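Local structure of cytochrome c XoxG (Methylobacterium extorquens, 6ONQ) at residues V80-Y85 against D181-A186; S86-Y91 against A174-K179; K50-A55 against H68-I73. The protein binds heme c covalently and probably carries electrons in lanthanide-dependent methanol oxidation. One frame throughout, in Å; residues are numbered along the deposited sequence.

Contact 1. Residues V80-Y85 against D181-A186; sequences VDWFTY and DKPESA
Lys182 lays its aliphatic chain over one face of the Trp82 indole. Its CG stands 3.7 Å from the centroid of the six-membered ring, 20° off the normal, a CH-pi contact. Further out, CD comes to 3.4 Å from Trp82 CZ2, and CE follows over the same side. With CG anti to the backbone N (chi1 -175°) and the chain extended beyond it, the methylenes run across the ring while the ammonium passes beyond it to a salt bridge with Glu190. A lysine suits this place because its long apolar stem can cover an aromatic face and still deliver its charge to a partner farther off. Pro183 packs next to Lys182, its CD 3.9 Å from Trp82 CB. Ala186, small enough to approach both rings, brings CB to 4.3 Å from Phe83 CZ. The rings also brace each other: Trp82 CD1 lies 3.6 Å above the Phe83 plane, toward the rim, and Phe83 CE1 meets the edge of the indole.

Behind the rings, Asp81 is the N-cap of their helix. Its OD2 accepts a weak bond from Phe83 N and its OD1 another from Thr84 N, while Thr84 OG1 donates to OD1 on the syn side. This helps to hold the first turn, from which both aromatics project.

No hydrogen bond joins the two segments, so apolar packing carries the contact. It sets the start of helix 82-94 against the start of helix 184-193, with Lys61 of strand 61-63 touching both Phe83 and Pro183, and helix 156-167 reaching Phe83 through Asp158.

Contact 2. Residues S86-Y91 against A174-K179; sequences SGYRRY and ARPGEK
This is a surface packing contact, without hydrogen bonds, between helix 82-94 and the loop joining helices 156-167 and 184-193. Tyr88 carries it. Pro176 sets CD over one face of the phenol ring, 3.8 Å from the centroid, and the rigid proline ring, with CH groups presented to the phenol, suits an aromatic face. Arg175 shares the ring: its CA makes a second, longer CH-pi contact at 4.2 Å, and its CB lies 3.7 Å from Tyr88 OH. Chi1 (176°) sets Tyr88 CG anti to the backbone N, on the side where Pro176 CD comes to 3.6 Å from it.

The Arg175 chain bends at chi3, and Tyr88 CE1 stands 3.8 Å above the centre of its guanidinium, the two planes 65° apart. Arg89 adds only its CG, 4.0 Å from Arg175 NH1, the like charges remaining apart. An alanine in place of Tyr88 would probably leave Pro176 CD and the Arg175 chain without the ring they pack on, opening a gap between loop and helix.

Helix 82-94 leads on to the heme-bearing Cys95, whose side chain lies about 10 Å from that of Tyr88; its Tyr91 packs against helices 96-99 and 156-167, while Pro176 also touches Trp171 and Val80 of strand 79-80.

Contact 3. Residues K50-A55 against H68-I73; sequences KAATAA and HPTFHI
Just past the end of helix 46-51 the chain crosses strand 69-74, with the CA atoms of Ala52 and Thr70 5.9 Å apart. One hydrogen bond joins the segments: Thr70 OG1 donates to Ala52 O at 2.7 Å, meeting the carbonyl at a C=O...donor angle of 124° and tilted 22° from its plane. Thr70 has OG1 anti to the backbone N (chi1 -160°), which directs the hydroxyl at this carbonyl. Its other branch, CG2, packs 4.0 Å from Ala54 CA, so a single threonine serves a buried polar atom and an apolar neighbour at once.

Ala52 and Ala54 both direct CB at the strand, and their small size allows the backbones to come close. Ala52 CB lies 3.8 Å from Phe71 CE2. Phe71 CG is in the crowded position between backbone N and carbonyl carbon. Thr70 OG1 lies 4.0 Å above the plane of the Phe71 ring, toward its rim. Val161 and Ala165 of helix 156-167 pack against Phe71 too.

The strand belongs to an antiparallel meander, 56-58, 61-63, 69-74 and 79-80 in order, and the contact fastens the chain leading into its first strand to its third, away from the heme.

In the fold
Contact 3 is fully buried, contact 1 partly so, and contact 2 lies at the surface. Contacts 1 and 2 share helix 82-94, successive turns of which meet the same C-terminal run of chain; contact 2 is nested within the loop that contact 1 closes, and Val80 packs on Pro176 between them. In both, basic side chains lend aliphatic parts to aromatic rings, while the Lys182 charge goes on to Glu190 and the Arg175 guanidinium lies against Tyr88 CE1. Contact 3 instead uses small residues and one hydrogen bond that satisfies an interior carbonyl. It meets contact 1 where Phe71 and His72 adjoin Asp81 and Thr84, but its nearest atoms stay about 8 Å from contact 2.

Contact 1. Residues V80-Y85 against D181-A186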
ATOM      1  N   VAL A  80      10.354   6.586  -3.027  1.00 39.31           N
ATOM      2  CA  VAL A  80       9.105   6.272  -2.340  1.00 24.88           C
ATOM      3  C   VAL A  80       9.337   6.247  -0.837  1.00 35.36           C
ATOM      4  O   VAL A  80      10.447   5.997  -0.366  1.00 43.38           O
ATOM      5  CB  VAL A  80       8.496   4.926  -2.786  1.00 27.61           C
ATOM      6  CG1 VAL A  80       8.356   4.857  -4.306  1.00 25.87           C
ATOM      7  CG2 VAL A  80       9.316   3.778  -2.251  1.00 34.04           C
ATOM      8  N   ASP A  81       8.269   6.509  -0.083  1.00 39.10           N
ATOM      9  CA  ASP A  81       8.325   6.427   1.369  1.00 24.96           C
ATOM     10  C   ASP A  81       8.565   4.985   1.802  1.00 26.73           C
ATOM     11  O   ASP A  81       8.441   4.040   1.016  1.00 27.17           O
ATOM     12  CB  ASP A  81       7.032   6.963   1.999  1.00 32.48           C
ATOM     13  CG  ASP A  81       5.869   5.946   1.967  1.00 38.21           C
ATOM     14  OD1 ASP A  81       5.316   5.668   0.872  1.00 20.90           O
ATOM     15  OD2 ASP A  81       5.487   5.439   3.050  1.00 44.84           O
ATOM     16  N   TRP A  82       8.888   4.818   3.085  1.00 28.37           N
ATOM     17  CA  TRP A  82       9.268   3.500   3.578  1.00 22.31           C
ATOM     18  C   TRP A  82       8.152   2.485   3.371  1.00 27.12           C
ATOM     19  O   TRP A  82       8.387   1.379   2.869  1.00 31.64           O
ATOM     20  CB  TRP A  82       9.647   3.572   5.054  1.00 26.73           C
ATOM     21  CG  TRP A  82       9.784   2.213   5.631  1.00 31.77           C
ATOM     22  CD1 TRP A  82       8.937   1.605   6.511  1.00 42.67           C
ATOM     23  CD2 TRP A  82      10.813   1.265   5.343  1.00 31.00           C
ATOM     24  NE1 TRP A  82       9.381   0.338   6.798  1.00 41.45           N
ATOM     25  CE2 TRP A  82      10.532   0.104   6.091  1.00 50.62           C
ATOM     26  CE3 TRP A  82      11.945   1.283   4.523  1.00 43.04           C
ATOM     27  CZ2 TRP A  82      11.343  -1.028   6.042  1.00 47.81           C
ATOM     28  CZ3 TRP A  82      12.751   0.162   4.479  1.00 34.20           C
ATOM     29  CH2 TRP A  82      12.447  -0.977   5.236  1.00 49.89           C
ATOM     30  N   PHE A  83       6.924   2.848   3.731  1.00 33.72           N
ATOM     31  CA  PHE A  83       5.855   1.856   3.746  1.00 26.22           C
ATOM     32  C   PHE A  83       5.438   1.440   2.343  1.00 25.16           C
ATOM     33  O   PHE A  83       4.977   0.311   2.154  1.00 21.75           O
ATOM     34  CB  PHE A  83       4.668   2.377   4.541  1.00 18.94           C
ATOM     35  CG  PHE A  83       4.930   2.415   6.006  1.00 32.19           C
ATOM     36  CD1 PHE A  83       5.743   3.396   6.548  1.00 47.70           C
ATOM     37  CD2 PHE A  83       4.415   1.444   6.840  1.00 44.72           C
ATOM     38  CE1 PHE A  83       6.009   3.420   7.901  1.00 52.56           C
ATOM     39  CE2 PHE A  83       4.678   1.460   8.200  1.00 40.82           C
ATOM     40  CZ  PHE A  83       5.472   2.446   8.728  1.00 51.92           C
ATOM     41  N   THR A  84       5.606   2.301   1.344  1.00 22.66           N
ATOM     42  CA  THR A  84       5.397   1.826  -0.018  1.00 16.04           C
ATOM     43  C   THR A  84       6.443   0.780  -0.382  1.00 27.07           C
ATOM     44  O   THR A  84       6.113  -0.286  -0.913  1.00 32.38           O
ATOM     45  CB  THR A  84       5.415   2.984  -1.013  1.00 22.92           C
ATOM     46  OG1 THR A  84       4.377   3.919  -0.691  1.00 21.10           O
ATOM     47  CG2 THR A  84       5.182   2.463  -2.419  1.00 17.87           C
ATOM     48  N   TYR A  85       7.716   1.064  -0.085  1.00 36.58           N
ATOM     49  CA  TYR A  85       8.776   0.084  -0.317  1.00 32.74           C
ATOM     50  C   TYR A  85       8.494  -1.209   0.442  1.00 27.62           C
ATOM     51  O   TYR A  85       8.434  -2.293  -0.152  1.00 30.04           O
ATOM     52  CB  TYR A  85      10.134   0.680   0.086  1.00 35.71           C
ATOM     53  CG  TYR A  85      11.290  -0.305   0.102  1.00 47.22           C
ATOM     54  CD1 TYR A  85      11.969  -0.640  -1.069  1.00 44.55           C
ATOM     55  CD2 TYR A  85      11.707  -0.897   1.291  1.00 49.20           C
ATOM     56  CE1 TYR A  85      13.025  -1.541  -1.054  1.00 55.62           C
ATOM     57  CE2 TYR A  85      12.762  -1.800   1.315  1.00 62.16           C
ATOM     58  CZ  TYR A  85      13.417  -2.118   0.141  1.00 68.27           C
ATOM     59  OH  TYR A  85      14.465  -3.015   0.167  1.00 65.21           O
ATOM     60  N   ASP A 181      14.567   6.486   4.326  1.00 71.43           N
ATOM     61  CA  ASP A 181      15.113   5.645   5.382  1.00 80.30           C
ATOM     62  C   ASP A 181      13.998   5.035   6.226  1.00 60.35           C
ATOM     63  O   ASP A 181      12.929   5.625   6.404  1.00 71.80           O
ATOM     64  CB  ASP A 181      16.065   6.452   6.265  1.00 72.93           C
ATOM     65  CG  ASP A 181      17.413   6.664   5.611  1.00 89.68           C
ATOM     66  OD1 ASP A 181      18.416   6.797   6.343  1.00 94.26           O
ATOM     67  OD2 ASP A 181      17.467   6.694   4.362  1.00 86.79           O
ATOM     68  N   LYS A 182      14.251   3.833   6.728  1.00 47.92           N
ATOM     69  CA  LYS A 182      13.303   3.182   7.626  1.00 52.66           C
ATOM     70  C   LYS A 182      13.254   3.940   8.946  1.00 50.47           C
ATOM     71  O   LYS A 182      14.290   4.079   9.609  1.00 68.02           O
ATOM     72  CB  LYS A 182      13.685   1.723   7.866  1.00 45.83           C
ATOM     73  CG  LYS A 182      12.662   0.955   8.697  1.00 56.00           C
ATOM     74  CD  LYS A 182      13.063  -0.510   8.907  1.00 71.37           C
ATOM     75  CE  LYS A 182      11.915  -1.332   9.512  1.00 66.80           C
ATOM     76  NZ  LYS A 182      12.255  -2.781   9.725  1.00 39.15           N
ATOM     77  N   PRO A 183      12.097   4.444   9.359  1.00 43.91           N
ATOM     78  CA  PRO A 183      12.021   5.201  10.611  1.00 50.77           C
ATOM     79  C   PRO A 183      12.205   4.314  11.830  1.00 65.66           C
ATOM     80  O   PRO A 183      12.019   3.095  11.787  1.00 61.26           O
ATOM     81  CB  PRO A 183      10.613   5.799  10.577  1.00 57.00           C
ATOM     82  CG  PRO A 183       9.851   4.906   9.671  1.00 60.14           C
ATOM     83  CD  PRO A 183      10.817   4.427   8.638  1.00 41.36           C
ATOM     84  N   GLU A 184      12.576   4.963  12.940  1.00 87.57           N
ATOM     85  CA  GLU A 184      12.765   4.257  14.203  1.00 77.17           C
ATOM     86  C   GLU A 184      11.441   3.799  14.795  1.00 69.11           C
ATOM     87  O   GLU A 184      11.393   2.764  15.474  1.00 68.03           O
ATOM     88  CB  GLU A 184      13.505   5.153  15.197  1.00 74.22           C
ATOM     89  CG  GLU A 184      15.014   5.145  15.042  1.00 74.08           C
ATOM     90  CD  GLU A 184      15.643   3.830  15.478  1.00 94.65           C
ATOM     91  OE1 GLU A 184      15.304   3.336  16.576  1.00 83.33           O
ATOM     92  OE2 GLU A 184      16.485   3.294  14.726  1.00 88.62           O
ATOM     93  N   SER A 185      10.368   4.562  14.559  1.00 72.34           N
ATOM     94  CA  SER A 185       9.036   4.160  15.002  1.00 83.99           C
ATOM     95  C   SER A 185       8.692   2.761  14.511  1.00 75.82           C
ATOM     96  O   SER A 185       8.202   1.920  15.272  1.00 75.58           O
ATOM     97  CB  SER A 185       7.994   5.160  14.499  1.00 76.92           C
ATOM     98  OG  SER A 185       8.502   6.479  14.523  1.00 92.57           O
ATOM     99  N   ALA A 186       8.941   2.502  13.228  1.00 74.75           N
ATOM    100  CA  ALA A 186       8.561   1.224  12.637  1.00 80.56           C
ATOM    101  C   ALA A 186       9.306   0.066  13.284  1.00 84.38           C
ATOM    102  O   ALA A 186       8.730  -1.006  13.489  1.00 84.10           O
ATOM    103  CB  ALA A 186       8.815   1.246  11.128  1.00 72.26           C
TER

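Contact 2. Residues S86-Y91 against A174-K179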
ATOM      1  N   SER A  86       8.281  -1.104   1.755  1.00 23.33           N
ATOM      2  CA  SER A  86       8.075  -2.292   2.575  1.00 22.95           C
ATOM      3  C   SER A  86       6.843  -3.074   2.131  1.00 32.70           C
ATOM      4  O   SER A  86       6.874  -4.309   2.061  1.00 34.97           O
ATOM      5  CB  SER A  86       7.961  -1.889   4.043  1.00 28.36           C
ATOM      6  OG  SER A  86       7.566  -2.989   4.838  1.00 45.45           O
ATOM      7  N   GLY A  87       5.751  -2.368   1.821  1.00 28.52           N
ATOM      8  CA  GLY A  87       4.530  -3.034   1.399  1.00 14.00           C
ATOM      9  C   GLY A  87       4.658  -3.781   0.087  1.00 14.52           C
ATOM     10  O   GLY A  87       4.017  -4.820  -0.096  1.00 12.19           O
ATOM     11  N   TYR A  88       5.467  -3.267  -0.847  1.00 20.88           N
ATOM     12  CA  TYR A  88       5.762  -4.029  -2.058  1.00 21.35           C
ATOM     13  C   TYR A  88       6.314  -5.402  -1.699  1.00 28.39           C
ATOM     14  O   TYR A  88       5.831  -6.432  -2.184  1.00 21.52           O
ATOM     15  CB  TYR A  88       6.751  -3.270  -2.954  1.00 16.72           C
ATOM     16  CG  TYR A  88       7.184  -4.049  -4.198  1.00 31.49           C
ATOM     17  CD1 TYR A  88       8.198  -5.002  -4.135  1.00 31.88           C
ATOM     18  CD2 TYR A  88       6.579  -3.831  -5.436  1.00 37.09           C
ATOM     19  CE1 TYR A  88       8.586  -5.723  -5.258  1.00 31.23           C
ATOM     20  CE2 TYR A  88       6.966  -4.552  -6.569  1.00 35.84           C
ATOM     21  CZ  TYR A  88       7.972  -5.496  -6.471  1.00 43.24           C
ATOM     22  OH  TYR A  88       8.374  -6.222  -7.577  1.00 43.28           O
ATOM     23  N   ARG A  89       7.321  -5.435  -0.828  1.00 24.62           N
ATOM     24  CA  ARG A  89       7.979  -6.700  -0.544  1.00 22.44           C
ATOM     25  C   ARG A  89       7.030  -7.662   0.153  1.00 25.71           C
ATOM     26  O   ARG A  89       6.951  -8.840  -0.216  1.00 31.87           O
ATOM     27  CB  ARG A  89       9.252  -6.453   0.269  1.00 26.54           C
ATOM     28  CG  ARG A  89      10.357  -5.801  -0.579  1.00 51.09           C
ATOM     29  CD  ARG A  89      11.626  -5.451   0.203  1.00 74.61           C
ATOM     30  NE  ARG A  89      11.345  -5.028   1.571  1.00 69.48           N
ATOM     31  CZ  ARG A  89      11.754  -5.691   2.649  1.00 87.36           C
ATOM     32  NH1 ARG A  89      12.465  -6.807   2.507  1.00 70.48           N
ATOM     33  NH2 ARG A  89      11.451  -5.240   3.864  1.00 63.69           N
ATOM     34  N   ARG A  90       6.271  -7.172   1.132  1.00 20.40           N
ATOM     35  CA  ARG A  90       5.293  -8.030   1.788  1.00 14.64           C
ATOM     36  C   ARG A  90       4.251  -8.539   0.801  1.00 20.81           C
ATOM     37  O   ARG A  90       3.782  -9.681   0.916  1.00 19.46           O
ATOM     38  CB  ARG A  90       4.634  -7.273   2.934  1.00 19.17           C
ATOM     39  CG  ARG A  90       5.633  -6.715   3.907  1.00 22.38           C
ATOM     40  CD  ARG A  90       6.272  -7.838   4.703  1.00 37.33           C
ATOM     41  NE  ARG A  90       7.449  -7.381   5.436  1.00 64.34           N
ATOM     42  CZ  ARG A  90       8.172  -8.150   6.246  1.00 74.84           C
ATOM     43  NH1 ARG A  90       9.228  -7.646   6.875  1.00 66.61           N
ATOM     44  NH2 ARG A  90       7.836  -9.423   6.425  1.00 74.58           N
ATOM     45  N   TYR A  91       3.880  -7.713  -0.182  1.00 19.32           N
ATOM     46  CA  TYR A  91       2.903  -8.146  -1.178  1.00 16.25           C
ATOM     47  C   TYR A  91       3.448  -9.287  -2.023  1.00 20.36           C
ATOM     48  O   TYR A  91       2.788 -10.319  -2.194  1.00 21.48           O
ATOM     49  CB  TYR A  91       2.501  -6.986  -2.081  1.00 16.29           C
ATOM     50  CG  TYR A  91       1.539  -7.413  -3.154  1.00 12.51           C
ATOM     51  CD1 TYR A  91       0.183  -7.523  -2.892  1.00 15.12           C
ATOM     52  CD2 TYR A  91       1.983  -7.728  -4.421  1.00 13.96           C
ATOM     53  CE1 TYR A  91      -0.702  -7.922  -3.872  1.00 15.56           C
ATOM     54  CE2 TYR A  91       1.108  -8.132  -5.409  1.00 12.40           C
ATOM     55  CZ  TYR A  91      -0.227  -8.227  -5.133  1.00 17.04           C
ATOM     56  OH  TYR A  91      -1.092  -8.638  -6.119  1.00 23.71           O
ATOM     57  N   ALA A 174       6.803  -1.473 -11.276  1.00 28.46           N
ATOM     58  CA  ALA A 174       8.225  -1.668 -11.073  1.00 33.42           C
ATOM     59  C   ALA A 174       8.494  -2.056  -9.627  1.00 44.10           C
ATOM     60  O   ALA A 174       7.624  -1.969  -8.761  1.00 52.19           O
ATOM     61  CB  ALA A 174       8.995  -0.397 -11.442  1.00 26.36           C
ATOM     62  N   ARG A 175       9.714  -2.504  -9.378  1.00 46.29           N
ATOM     63  CA  ARG A 175      10.058  -2.623  -7.968  1.00 34.74           C
ATOM     64  C   ARG A 175      10.628  -1.294  -7.471  1.00 43.53           C
ATOM     65  O   ARG A 175      11.390  -0.639  -8.192  1.00 44.39           O
ATOM     66  CB  ARG A 175      11.074  -3.744  -7.760  1.00 42.97           C
ATOM     67  CG  ARG A 175      11.759  -3.762  -6.406  1.00 41.55           C
ATOM     68  CD  ARG A 175      12.897  -4.762  -6.397  1.00 41.59           C
ATOM     69  NE  ARG A 175      12.437  -6.129  -6.157  1.00 40.42           N
ATOM     70  CZ  ARG A 175      12.309  -6.673  -4.947  1.00 51.76           C
ATOM     71  NH1 ARG A 175      12.603  -5.967  -3.856  1.00 47.68           N
ATOM     72  NH2 ARG A 175      11.885  -7.924  -4.828  1.00 30.96           N
ATOM     73  N   PRO A 176      10.258  -0.839  -6.273  1.00 42.31           N
ATOM     74  CA  PRO A 176      10.799   0.434  -5.776  1.00 51.58           C
ATOM     75  C   PRO A 176      12.305   0.350  -5.572  1.00 48.74           C
ATOM     76  O   PRO A 176      12.807  -0.597  -4.964  1.00 49.52           O
ATOM     77  CB  PRO A 176      10.054   0.647  -4.451  1.00 43.06           C
ATOM     78  CG  PRO A 176       8.813  -0.165  -4.579  1.00 33.07           C
ATOM     79  CD  PRO A 176       9.205  -1.368  -5.390  1.00 37.24           C
ATOM     80  N   GLY A 177      13.011   1.341  -6.088  1.00 48.64           N
ATOM     81  CA  GLY A 177      14.462   1.439  -5.966  1.00 37.72           C
ATOM     82  C   GLY A 177      14.821   2.354  -4.835  1.00 34.53           C
ATOM     83  O   GLY A 177      14.953   1.944  -3.660  1.00 32.97           O
ATOM     84  N   GLU A 178      15.019   3.631  -5.146  1.00 26.15           N
ATOM     85  CA  GLU A 178      15.263   4.631  -4.125  1.00 28.92           C
ATOM     86  C   GLU A 178      14.112   4.637  -3.131  1.00 35.18           C
ATOM     87  O   GLU A 178      12.943   4.661  -3.521  1.00 44.90           O
ATOM     88  CB  GLU A 178      15.419   6.008  -4.775  1.00 41.89           C
ATOM     89  CG  GLU A 178      16.116   7.067  -3.911  1.00 62.65           C
ATOM     90  CD  GLU A 178      16.059   8.476  -4.524  1.00 83.45           C
ATOM     91  OE1 GLU A 178      16.379   9.450  -3.802  1.00 79.01           O
ATOM     92  OE2 GLU A 178      15.695   8.611  -5.721  1.00 65.23           O
ATOM     93  N   LYS A 179      14.445   4.587  -1.848  1.00 43.71           N
ATOM     94  CA  LYS A 179      13.465   4.684  -0.777  1.00 43.64           C
ATOM     95  C   LYS A 179      13.897   5.766   0.201  1.00 52.74           C
ATOM     96  O   LYS A 179      15.005   6.306   0.122  1.00 57.14           O
ATOM     97  CB  LYS A 179      13.288   3.343  -0.044  1.00 42.37           C
ATOM     98  CG  LYS A 179      14.442   2.976   0.891  1.00 49.37           C
ATOM     99  CD  LYS A 179      14.544   1.468   1.113  1.00 44.17           C
ATOM    100  CE  LYS A 179      15.472   0.801   0.097  1.00 63.23           C
ATOM    101  NZ  LYS A 179      16.922   1.008   0.407  1.00 53.49           N
TER

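Contact 3. Residues K50-A55 against H68-I73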
ATOM      1  N   LYS A  50      -6.089  12.414  -5.267  1.00 27.68           N
ATOM      2  CA  LYS A  50      -6.371  13.587  -4.445  1.00 26.97           C
ATOM      3  C   LYS A  50      -6.780  13.189  -3.032  1.00 26.87           C
ATOM      4  O   LYS A  50      -6.397  13.848  -2.058  1.00 33.46           O
ATOM      5  CB  LYS A  50      -7.457  14.442  -5.097  1.00 38.54           C
ATOM      6  CG  LYS A  50      -7.661  15.814  -4.453  1.00 38.77           C
ATOM      7  CD  LYS A  50      -9.150  16.154  -4.345  1.00 60.72           C
ATOM      8  CE  LYS A  50      -9.427  17.633  -4.620  1.00 58.38           C
ATOM      9  NZ  LYS A  50     -10.822  17.855  -5.130  1.00 61.78           N
ATOM     10  N   ALA A  51      -7.558  12.112  -2.895  1.00 32.36           N
ATOM     11  CA  ALA A  51      -7.951  11.666  -1.561  1.00 25.85           C
ATOM     12  C   ALA A  51      -6.796  11.056  -0.791  1.00 23.19           C
ATOM     13  O   ALA A  51      -6.923  10.877   0.423  1.00 23.16           O
ATOM     14  CB  ALA A  51      -9.091  10.653  -1.633  1.00 10.00           C
ATOM     15  N   ALA A  52      -5.685  10.742  -1.462  1.00 22.91           N
ATOM     16  CA  ALA A  52      -4.504  10.165  -0.832  1.00 26.70           C
ATOM     17  C   ALA A  52      -3.403  11.185  -0.589  1.00 29.50           C
ATOM     18  O   ALA A  52      -2.269  10.796  -0.294  1.00 42.78           O
ATOM     19  CB  ALA A  52      -3.954   9.014  -1.677  1.00 20.92           C
ATOM     20  N   THR A  53      -3.703  12.473  -0.713  1.00 32.97           N
ATOM     21  CA  THR A  53      -2.690  13.488  -0.485  1.00 24.20           C
ATOM     22  C   THR A  53      -2.275  13.482   0.976  1.00 23.05           C
ATOM     23  O   THR A  53      -3.111  13.397   1.875  1.00 28.56           O
ATOM     24  CB  THR A  53      -3.214  14.861  -0.902  1.00 28.10           C
ATOM     25  OG1 THR A  53      -3.093  14.984  -2.326  1.00 43.38           O
ATOM     26  CG2 THR A  53      -2.424  15.986  -0.232  1.00 16.57           C
ATOM     27  N   ALA A  54      -0.969  13.537   1.208  1.00 36.83           N
ATOM     28  CA  ALA A  54      -0.466  13.517   2.570  1.00 37.44           C
ATOM     29  C   ALA A  54      -0.821  14.819   3.273  1.00 34.11           C
ATOM     30  O   ALA A  54      -0.573  15.909   2.750  1.00 39.89           O
ATOM     31  CB  ALA A  54       1.042  13.292   2.571  1.00 34.25           C
ATOM     32  N   ALA A  55      -1.424  14.703   4.454  1.00 36.25           N
ATOM     33  CA  ALA A  55      -1.772  15.856   5.269  1.00 33.67           C
ATOM     34  C   ALA A  55      -0.914  15.988   6.514  1.00 35.96           C
ATOM     35  O   ALA A  55      -0.832  17.082   7.077  1.00 47.04           O
ATOM     36  CB  ALA A  55      -3.246  15.785   5.696  1.00 25.10           C
ATOM     37  N   HIS A  68      -5.961   8.284   7.706  1.00 19.25           N
ATOM     38  CA  HIS A  68      -5.596   6.961   7.244  1.00 27.96           C
ATOM     39  C   HIS A  68      -4.232   6.972   6.556  1.00 34.33           C
ATOM     40  O   HIS A  68      -3.810   7.996   6.011  1.00 27.15           O
ATOM     41  CB  HIS A  68      -6.666   6.434   6.285  1.00 36.69           C
ATOM     42  CG  HIS A  68      -8.003   6.253   6.929  1.00 41.83           C
ATOM     43  ND1 HIS A  68      -9.159   6.803   6.417  1.00 28.59           N
ATOM     44  CD2 HIS A  68      -8.366   5.596   8.057  1.00 35.27           C
ATOM     45  CE1 HIS A  68     -10.176   6.490   7.201  1.00 39.69           C
ATOM     46  NE2 HIS A  68      -9.723   5.755   8.201  1.00 52.62           N
ATOM     47  N   PRO A  69      -3.517   5.847   6.582  1.00 20.10           N
ATOM     48  CA  PRO A  69      -2.165   5.816   6.016  1.00 13.76           C
ATOM     49  C   PRO A  69      -2.168   6.134   4.532  1.00 21.70           C
ATOM     50  O   PRO A  69      -3.138   5.866   3.819  1.00 21.92           O
ATOM     51  CB  PRO A  69      -1.707   4.375   6.267  1.00 10.07           C
ATOM     52  CG  PRO A  69      -2.555   3.888   7.370  1.00 15.29           C
ATOM     53  CD  PRO A  69      -3.881   4.572   7.217  1.00 18.17           C
ATOM     54  N   THR A  70      -1.060   6.709   4.068  1.00 14.20           N
ATOM     55  CA  THR A  70      -0.912   7.046   2.662  1.00 18.32           C
ATOM     56  C   THR A  70       0.562   6.999   2.296  1.00 20.68           C
ATOM     57  O   THR A  70       1.433   6.820   3.152  1.00 22.08           O
ATOM     58  CB  THR A  70      -1.515   8.421   2.329  1.00 15.50           C
ATOM     59  OG1 THR A  70      -1.753   8.499   0.928  1.00 13.48           O
ATOM     60  CG2 THR A  70      -0.585   9.550   2.714  1.00 22.18           C
ATOM     61  N   PHE A  71       0.827   7.158   1.003  1.00 19.69           N
ATOM     62  CA  PHE A  71       2.166   7.086   0.452  1.00 23.56           C
ATOM     63  C   PHE A  71       2.789   8.475   0.330  1.00 29.01           C
ATOM     64  O   PHE A  71       2.211   9.488   0.730  1.00 34.44           O
ATOM     65  CB  PHE A  71       2.125   6.399  -0.904  1.00 27.92           C
ATOM     66  CG  PHE A  71       1.104   6.974  -1.827  1.00 28.75           C
ATOM     67  CD1 PHE A  71       1.361   8.135  -2.527  1.00 23.43           C
ATOM     68  CD2 PHE A  71      -0.121   6.359  -1.989  1.00 25.67           C
ATOM     69  CE1 PHE A  71       0.420   8.660  -3.381  1.00 23.78           C
ATOM     70  CE2 PHE A  71      -1.064   6.882  -2.845  1.00 21.97           C
ATOM     71  CZ  PHE A  71      -0.794   8.033  -3.539  1.00 13.49           C
ATOM     72  N   HIS A  72       3.996   8.508  -0.242  1.00 32.98           N
ATOM     73  CA  HIS A  72       4.708   9.764  -0.475  1.00 27.82           C
ATOM     74  C   HIS A  72       5.816   9.474  -1.485  1.00 28.71           C
ATOM     75  O   HIS A  72       6.880   8.978  -1.107  1.00 42.42           O
ATOM     76  CB  HIS A  72       5.269  10.341   0.812  1.00 22.49           C
ATOM     77  CG  HIS A  72       5.949  11.659   0.626  1.00 39.02           C
ATOM     78  ND1 HIS A  72       7.118  11.995   1.275  1.00 52.35           N
ATOM     79  CD2 HIS A  72       5.628  12.725  -0.143  1.00 37.81           C
ATOM     80  CE1 HIS A  72       7.485  13.212   0.919  1.00 41.29           C
ATOM     81  NE2 HIS A  72       6.599  13.675   0.058  1.00 48.21           N
ATOM     82  N   ILE A  73       5.546   9.782  -2.753  1.00 27.07           N
ATOM     83  CA  ILE A  73       6.493   9.619  -3.851  1.00 34.65           C
ATOM     84  C   ILE A  73       7.199  10.945  -4.089  1.00 40.95           C
ATOM     85  O   ILE A  73       6.599  12.017  -3.950  1.00 32.32           O
ATOM     86  CB  ILE A  73       5.784   9.141  -5.131  1.00 34.45           C
ATOM     87  CG1 ILE A  73       4.689   8.134  -4.794  1.00 33.33           C
ATOM     88  CG2 ILE A  73       6.765   8.534  -6.098  1.00 41.58           C
ATOM     89  CD1 ILE A  73       5.186   6.902  -4.129  1.00 20.34           C
TER